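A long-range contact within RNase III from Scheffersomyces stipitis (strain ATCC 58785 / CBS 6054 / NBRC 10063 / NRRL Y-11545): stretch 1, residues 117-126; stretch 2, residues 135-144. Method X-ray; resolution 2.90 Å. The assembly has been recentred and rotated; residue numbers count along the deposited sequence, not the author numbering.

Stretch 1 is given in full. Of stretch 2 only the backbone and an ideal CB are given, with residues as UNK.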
ATOM      1  N   ILE C 117     -12.911   6.426  10.567  1.00 65.61           N
ATOM      2  CA  ILE C 117     -13.796   5.352  11.022  1.00 58.93           C
ATOM      3  C   ILE C 117     -12.962   4.160  11.451  1.00 60.67           C
ATOM      4  O   ILE C 117     -13.045   3.682  12.590  1.00 58.87           O
ATOM      5  CB  ILE C 117     -14.794   4.955   9.917  1.00 60.13           C
ATOM      6  CG1 ILE C 117     -15.543   6.170   9.391  1.00 65.66           C
ATOM      7  CG2 ILE C 117     -15.812   3.911  10.423  1.00 55.35           C
ATOM      8  CD1 ILE C 117     -16.862   6.395  10.088  1.00 73.00           C
ATOM      9  N   PHE C 118     -12.119   3.690  10.530  1.00 66.97           N
ATOM     10  CA  PHE C 118     -11.285   2.516  10.760  1.00 63.23           C
ATOM     11  C   PHE C 118     -10.470   2.643  12.038  1.00 64.26           C
ATOM     12  O   PHE C 118     -10.285   1.656  12.766  1.00 68.52           O
ATOM     13  CB  PHE C 118     -10.366   2.306   9.563  1.00 55.38           C
ATOM     14  CG  PHE C 118      -9.619   1.032   9.608  1.00 52.25           C
ATOM     15  CD1 PHE C 118      -8.394   0.960  10.239  1.00 50.61           C
ATOM     16  CD2 PHE C 118     -10.136  -0.096   9.024  1.00 51.88           C
ATOM     17  CE1 PHE C 118      -7.705  -0.207  10.277  1.00 50.30           C
ATOM     18  CE2 PHE C 118      -9.452  -1.269   9.064  1.00 52.54           C
ATOM     19  CZ  PHE C 118      -8.236  -1.330   9.688  1.00 52.56           C
ATOM     20  N   GLU C 119      -9.967   3.843  12.330  1.00 56.75           N
ATOM     21  CA  GLU C 119      -9.278   4.022  13.599  1.00 60.61           C
ATOM     22  C   GLU C 119     -10.252   3.874  14.759  1.00 59.95           C
ATOM     23  O   GLU C 119      -9.988   3.127  15.707  1.00 60.44           O
ATOM     24  CB  GLU C 119      -8.554   5.364  13.623  1.00 65.31           C
ATOM     25  CG  GLU C 119      -7.303   5.337  12.760  1.00 61.36           C
ATOM     26  CD  GLU C 119      -6.508   6.625  12.809  1.00 73.77           C
ATOM     27  OE1 GLU C 119      -5.281   6.554  12.559  1.00 75.53           O
ATOM     28  OE2 GLU C 119      -7.093   7.702  13.085  1.00 74.71           O
ATOM     29  N   ALA C 120     -11.406   4.540  14.678  1.00 57.26           N
ATOM     30  CA  ALA C 120     -12.432   4.345  15.697  1.00 64.44           C
ATOM     31  C   ALA C 120     -12.773   2.863  15.864  1.00 66.00           C
ATOM     32  O   ALA C 120     -12.883   2.358  16.993  1.00 62.76           O
ATOM     33  CB  ALA C 120     -13.687   5.147  15.350  1.00 56.24           C
ATOM     34  N   TYR C 121     -12.937   2.150  14.749  1.00 57.02           N
ATOM     35  CA  TYR C 121     -13.318   0.747  14.814  1.00 56.38           C
ATOM     36  C   TYR C 121     -12.314  -0.054  15.640  1.00 65.52           C
ATOM     37  O   TYR C 121     -12.678  -0.700  16.631  1.00 64.93           O
ATOM     38  CB  TYR C 121     -13.439   0.194  13.400  1.00 60.46           C
ATOM     39  CG  TYR C 121     -14.095  -1.161  13.329  1.00 61.42           C
ATOM     40  CD1 TYR C 121     -15.476  -1.287  13.330  1.00 61.71           C
ATOM     41  CD2 TYR C 121     -13.329  -2.309  13.257  1.00 62.93           C
ATOM     42  CE1 TYR C 121     -16.069  -2.509  13.267  1.00 59.26           C
ATOM     43  CE2 TYR C 121     -13.906  -3.538  13.198  1.00 64.66           C
ATOM     44  CZ  TYR C 121     -15.278  -3.644  13.201  1.00 70.43           C
ATOM     45  OH  TYR C 121     -15.856  -4.902  13.131  1.00 77.75           O
ATOM     46  N   ILE C 122     -11.034  -0.010  15.250  1.00 65.59           N
ATOM     47  CA  ILE C 122      -9.981  -0.620  16.061  1.00 65.89           C
ATOM     48  C   ILE C 122     -10.087  -0.168  17.511  1.00 61.78           C
ATOM     49  O   ILE C 122      -9.911  -0.962  18.443  1.00 60.18           O
ATOM     50  CB  ILE C 122      -8.600  -0.280  15.477  1.00 71.64           C
ATOM     51  CG1 ILE C 122      -8.219  -1.272  14.389  1.00 76.99           C
ATOM     52  CG2 ILE C 122      -7.520  -0.255  16.578  1.00 65.77           C
ATOM     53  CD1 ILE C 122      -6.937  -0.865  13.667  1.00 73.10           C
ATOM     54  N   GLY C 123     -10.363   1.119  17.724  1.00 60.08           N
ATOM     55  CA  GLY C 123     -10.620   1.596  19.071  1.00 64.91           C
ATOM     56  C   GLY C 123     -11.736   0.838  19.765  1.00 68.32           C
ATOM     57  O   GLY C 123     -11.687   0.640  20.983  1.00 65.18           O
ATOM     58  N   ALA C 124     -12.742   0.378  19.000  1.00 67.93           N
ATOM     59  CA  ALA C 124     -13.836  -0.393  19.591  1.00 63.16           C
ATOM     60  C   ALA C 124     -13.413  -1.820  19.897  1.00 67.50           C
ATOM     61  O   ALA C 124     -13.629  -2.309  21.011  1.00 70.69           O
ATOM     62  CB  ALA C 124     -15.053  -0.403  18.676  1.00 58.90           C
ATOM     63  N   LEU C 125     -12.822  -2.517  18.921  1.00 65.25           N
ATOM     64  CA  LEU C 125     -12.321  -3.857  19.210  1.00 68.44           C
ATOM     65  C   LEU C 125     -11.478  -3.849  20.476  1.00 69.06           C
ATOM     66  O   LEU C 125     -11.565  -4.770  21.296  1.00 67.60           O
ATOM     67  CB  LEU C 125     -11.491  -4.392  18.044  1.00 68.29           C
ATOM     68  CG  LEU C 125     -12.120  -4.554  16.664  1.00 73.62           C
ATOM     69  CD1 LEU C 125     -11.014  -4.926  15.681  1.00 71.84           C
ATOM     70  CD2 LEU C 125     -13.246  -5.593  16.662  1.00 66.40           C
ATOM     71  N   SER C 126     -10.673  -2.797  20.656  1.00 68.40           N
ATOM     72  CA  SER C 126      -9.739  -2.759  21.773  1.00 67.96           C
ATOM     73  C   SER C 126     -10.482  -2.637  23.091  1.00 68.58           C
ATOM     74  O   SER C 126     -10.206  -3.376  24.041  1.00 72.32           O
ATOM     75  CB  SER C 126      -8.732  -1.616  21.591  1.00 61.77           C
ATOM     76  OG  SER C 126      -8.249  -1.576  20.261  1.00 58.03           O
ATOM     77  N   UNK C 135      -5.488 -10.323  20.550  1.00 65.15           N
ATOM     78  CA  UNK C 135      -6.447 -10.795  19.571  1.00 62.37           C
ATOM     79  C   UNK C 135      -6.431  -9.912  18.328  1.00 66.50           C
ATOM     80  O   UNK C 135      -6.775 -10.373  17.236  1.00 66.10           O
ATOM     81  CB  UNK C 135      -7.851 -10.837  20.178  1.00 62.37           C
ATOM     82  N   UNK C 136      -6.007  -8.652  18.472  1.00 69.55           N
ATOM     83  CA  UNK C 136      -6.067  -7.664  17.398  1.00 60.32           C
ATOM     84  C   UNK C 136      -4.799  -7.665  16.574  1.00 59.38           C
ATOM     85  O   UNK C 136      -4.842  -7.675  15.339  1.00 57.53           O
ATOM     86  CB  UNK C 136      -6.314  -6.266  17.969  1.00 60.32           C
ATOM     87  N   UNK C 137      -3.664  -7.590  17.261  1.00 61.32           N
ATOM     88  CA  UNK C 137      -2.354  -7.814  16.669  1.00 57.26           C
ATOM     89  C   UNK C 137      -2.361  -8.992  15.682  1.00 59.79           C
ATOM     90  O   UNK C 137      -1.803  -8.880  14.586  1.00 57.60           O
ATOM     91  CB  UNK C 137      -1.323  -8.061  17.772  1.00 57.26           C
ATOM     92  N   UNK C 138      -3.026 -10.102  16.024  1.00 59.98           N
ATOM     93  CA  UNK C 138      -3.036 -11.268  15.136  1.00 64.82           C
ATOM     94  C   UNK C 138      -3.833 -11.011  13.862  1.00 64.89           C
ATOM     95  O   UNK C 138      -3.412 -11.406  12.764  1.00 65.47           O
ATOM     96  CB  UNK C 138      -3.613 -12.482  15.868  1.00 64.82           C
ATOM     97  N   UNK C 139      -4.996 -10.378  13.985  1.00 56.76           N
ATOM     98  CA  UNK C 139      -5.757 -10.020  12.795  1.00 61.71           C
ATOM     99  C   UNK C 139      -4.953  -9.100  11.885  1.00 63.66           C
ATOM    100  O   UNK C 139      -4.824  -9.357  10.683  1.00 58.09           O
ATOM    101  CB  UNK C 139      -7.076  -9.351  13.188  1.00 61.71           C
ATOM    102  N   UNK C 140      -4.404  -8.016  12.458  1.00 64.94           N
ATOM    103  CA  UNK C 140      -3.556  -7.093  11.709  1.00 57.96           C
ATOM    104  C   UNK C 140      -2.342  -7.794  11.125  1.00 58.12           C
ATOM    105  O   UNK C 140      -1.881  -7.437  10.036  1.00 57.00           O
ATOM    106  CB  UNK C 140      -3.107  -5.938  12.607  1.00 57.96           C
ATOM    107  N   UNK C 141      -1.791  -8.777  11.845  1.00 57.04           N
ATOM    108  CA  UNK C 141      -0.632  -9.493  11.316  1.00 61.42           C
ATOM    109  C   UNK C 141      -0.973 -10.212  10.011  1.00 70.93           C
ATOM    110  O   UNK C 141      -0.097 -10.418   9.159  1.00 74.39           O
ATOM    111  CB  UNK C 141      -0.113 -10.496  12.348  1.00 61.42           C
ATOM    112  N   UNK C 142      -2.232 -10.595   9.829  1.00 68.71           N
ATOM    113  CA  UNK C 142      -2.666 -11.159   8.558  1.00 65.10           C
ATOM    114  C   UNK C 142      -3.106 -10.070   7.588  1.00 62.16           C
ATOM    115  O   UNK C 142      -2.774 -10.124   6.401  1.00 63.88           O
ATOM    116  CB  UNK C 142      -3.806 -12.154   8.782  1.00 65.10           C
ATOM    117  N   UNK C 143      -3.843  -9.075   8.089  1.00 65.39           N
ATOM    118  CA  UNK C 143      -4.362  -7.999   7.251  1.00 64.19           C
ATOM    119  C   UNK C 143      -3.255  -7.295   6.495  1.00 62.56           C
ATOM    120  O   UNK C 143      -3.499  -6.700   5.439  1.00 71.30           O
ATOM    121  CB  UNK C 143      -5.134  -6.988   8.101  1.00 64.19           C
ATOM    122  N   UNK C 144      -2.038  -7.341   7.017  1.00 61.55           N
ATOM    123  CA  UNK C 144      -0.935  -6.605   6.437  1.00 55.26           C
ATOM    124  C   UNK C 144       0.016  -7.472   5.637  1.00 60.78           C
ATOM    125  O   UNK C 144       0.899  -6.923   4.972  1.00 68.85           O
ATOM    126  CB  UNK C 144      -0.160  -5.886   7.543  1.00 55.26           C
TER

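The two helices run at 140° to each other, nearer antiparallel than parallel, with axes 11.0 Å apart at closest approach. Stretch 1 offers a largely apolar surface: Phe118, Ile122 and Leu125, with Ser126 at one end.

Position 135 is helical and its CA-to-CB bond points toward stretch 1, but nothing there lies within 5.5 Å of the ideal CB. Many side chains would suit, polar ones included. It is Glu135, which makes no contact with stretch 1 and is hydrogen-bonded elsewhere in the structure.

Position 136 comes closest in backbone terms: its CA is 7.5 Å from the CA of Ser126. CA-to-CB points toward stretch 1, and the ideal CB is 5.4 Å from Leu125 CD1. A medium aliphatic side chain such as Leu, Ile or Met would fill this gap. It is Ile136, with chi1 m and chi2 t. Its CD1 lies 3.7 Å from Leu125 CB and 3.5 Å from Ser126 OG. That hydroxyl already donates to Ile122 O, with OG and O 2.5 Å apart, so an apolar neighbour leaves its hydrogen bond intact.

Positions 137 and 138 point where stretch 1 is out of reach, so helix-compatible polar residues would do. They are Lys137 and Asp138.

Position 139 points toward stretch 1 across a wide space; no atom there is within 5.5 Å of the ideal CB. Phe118, Ile122 and Leu125 all border the space. A long apolar or aromatic side chain would suit, while a short one would not reach. It is Trp139, chi1 t. Its CZ3 is 3.7 Å from Leu125 CD1 and 3.9 Å from Ile122 CG1, which sits at the ring edge. Its CH2 is 4.0 Å from Phe118 CZ. One indole thus touches all three residues, and its NE1 is hydrogen-bonded elsewhere in the structure.

Position 140 also points toward stretch 1, with Ile122 CD1 ahead of it. Leu, Ile or Met would be reasonable. It is Leu140, whose CD2 reaches 4.4 Å from Ile122 CD1.

Positions 141 and 142 are out of reach and suit polar residues. They are Glu141 and Lys142.

Position 143 points toward stretch 1 near the Phe118 ring. A branched aliphatic or another apolar side chain would suit. It is Leu143, whose CD2 lies at the ring edge, 4.2 Å from Phe118 CZ.

Position 144 has left the helix and points sideways, so the choice is loose. It is Tyr144, which makes no close contact with stretch 1.

Stretch 2, residues 135-144: EIKDWLEKLY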
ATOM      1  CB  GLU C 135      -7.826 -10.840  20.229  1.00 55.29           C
ATOM      2  CG  GLU C 135      -8.832 -11.751  19.586  1.00 66.89           C
ATOM      3  CD  GLU C 135     -10.271 -11.264  19.800  1.00 79.08           C
ATOM      4  OE1 GLU C 135     -10.555 -10.676  20.877  1.00 78.87           O
ATOM      5  OE2 GLU C 135     -11.109 -11.443  18.878  1.00 75.56           O
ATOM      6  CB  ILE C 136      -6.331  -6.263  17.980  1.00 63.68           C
ATOM      7  CG1 ILE C 136      -7.557  -6.292  18.906  1.00 63.98           C
ATOM      8  CG2 ILE C 136      -6.462  -5.236  16.834  1.00 61.23           C
ATOM      9  CD1 ILE C 136      -8.036  -4.917  19.334  1.00 64.32           C
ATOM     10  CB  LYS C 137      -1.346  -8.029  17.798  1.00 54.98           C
ATOM     11  CG  LYS C 137       0.073  -8.103  17.345  1.00 65.03           C
ATOM     12  CD  LYS C 137       1.020  -8.372  18.498  1.00 70.07           C
ATOM     13  CE  LYS C 137       2.462  -8.447  18.001  1.00 66.15           C
ATOM     14  NZ  LYS C 137       3.380  -8.939  19.074  1.00 84.88           N
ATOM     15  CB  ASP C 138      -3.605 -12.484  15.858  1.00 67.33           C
ATOM     16  CG  ASP C 138      -2.627 -13.079  16.836  1.00 81.16           C
ATOM     17  OD1 ASP C 138      -1.421 -13.164  16.490  1.00 80.36           O
ATOM     18  OD2 ASP C 138      -3.064 -13.446  17.955  1.00 84.55           O
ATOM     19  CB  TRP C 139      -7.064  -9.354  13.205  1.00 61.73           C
ATOM     20  CG  TRP C 139      -7.687  -8.534  12.140  1.00 60.55           C
ATOM     21  CD1 TRP C 139      -8.041  -8.939  10.879  1.00 62.90           C
ATOM     22  CD2 TRP C 139      -8.072  -7.168  12.248  1.00 61.93           C
ATOM     23  NE1 TRP C 139      -8.620  -7.901  10.195  1.00 61.77           N
ATOM     24  CE2 TRP C 139      -8.653  -6.801  11.015  1.00 64.43           C
ATOM     25  CE3 TRP C 139      -7.991  -6.213  13.274  1.00 62.66           C
ATOM     26  CZ2 TRP C 139      -9.134  -5.511  10.774  1.00 68.90           C
ATOM     27  CZ3 TRP C 139      -8.470  -4.928  13.033  1.00 63.63           C
ATOM     28  CH2 TRP C 139      -9.030  -4.589  11.793  1.00 68.06           C
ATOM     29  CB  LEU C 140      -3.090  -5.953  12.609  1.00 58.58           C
ATOM     30  CG  LEU C 140      -4.051  -4.835  13.016  1.00 59.98           C
ATOM     31  CD1 LEU C 140      -3.279  -3.835  13.851  1.00 57.58           C
ATOM     32  CD2 LEU C 140      -4.694  -4.162  11.815  1.00 49.15           C
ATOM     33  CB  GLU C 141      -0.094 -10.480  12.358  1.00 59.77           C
ATOM     34  CG  GLU C 141       0.886  -9.858  13.351  1.00 56.80           C
ATOM     35  CD  GLU C 141       1.104 -10.698  14.614  1.00 63.32           C
ATOM     36  OE1 GLU C 141       2.022 -10.363  15.397  1.00 62.02           O
ATOM     37  OE2 GLU C 141       0.362 -11.686  14.834  1.00 69.87           O
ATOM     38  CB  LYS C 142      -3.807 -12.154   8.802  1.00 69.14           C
ATOM     39  CG  LYS C 142      -3.579 -13.057  10.010  1.00 67.77           C
ATOM     40  CD  LYS C 142      -4.680 -14.097  10.169  1.00 71.11           C
ATOM     41  CE  LYS C 142      -5.978 -13.461  10.643  1.00 76.06           C
ATOM     42  NZ  LYS C 142      -7.181 -14.319  10.404  1.00 84.33           N
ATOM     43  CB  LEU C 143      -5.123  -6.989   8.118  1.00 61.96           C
ATOM     44  CG  LEU C 143      -5.807  -5.772   7.491  1.00 55.79           C
ATOM     45  CD1 LEU C 143      -6.720  -6.166   6.365  1.00 53.24           C
ATOM     46  CD2 LEU C 143      -6.577  -5.014   8.560  1.00 55.81           C
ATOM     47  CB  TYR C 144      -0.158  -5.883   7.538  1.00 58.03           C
ATOM     48  CG  TYR C 144      -0.759  -4.551   7.906  1.00 56.06           C
ATOM     49  CD1 TYR C 144      -0.720  -3.493   7.008  1.00 58.57           C
ATOM     50  CD2 TYR C 144      -1.357  -4.350   9.140  1.00 49.31           C
ATOM     51  CE1 TYR C 144      -1.257  -2.267   7.325  1.00 63.21           C
ATOM     52  CE2 TYR C 144      -1.906  -3.128   9.474  1.00 51.38           C
ATOM     53  CZ  TYR C 144      -1.853  -2.078   8.563  1.00 62.29           C
ATOM     54  OH  TYR C 144      -2.402  -0.834   8.855  1.00 55.98           O
TER
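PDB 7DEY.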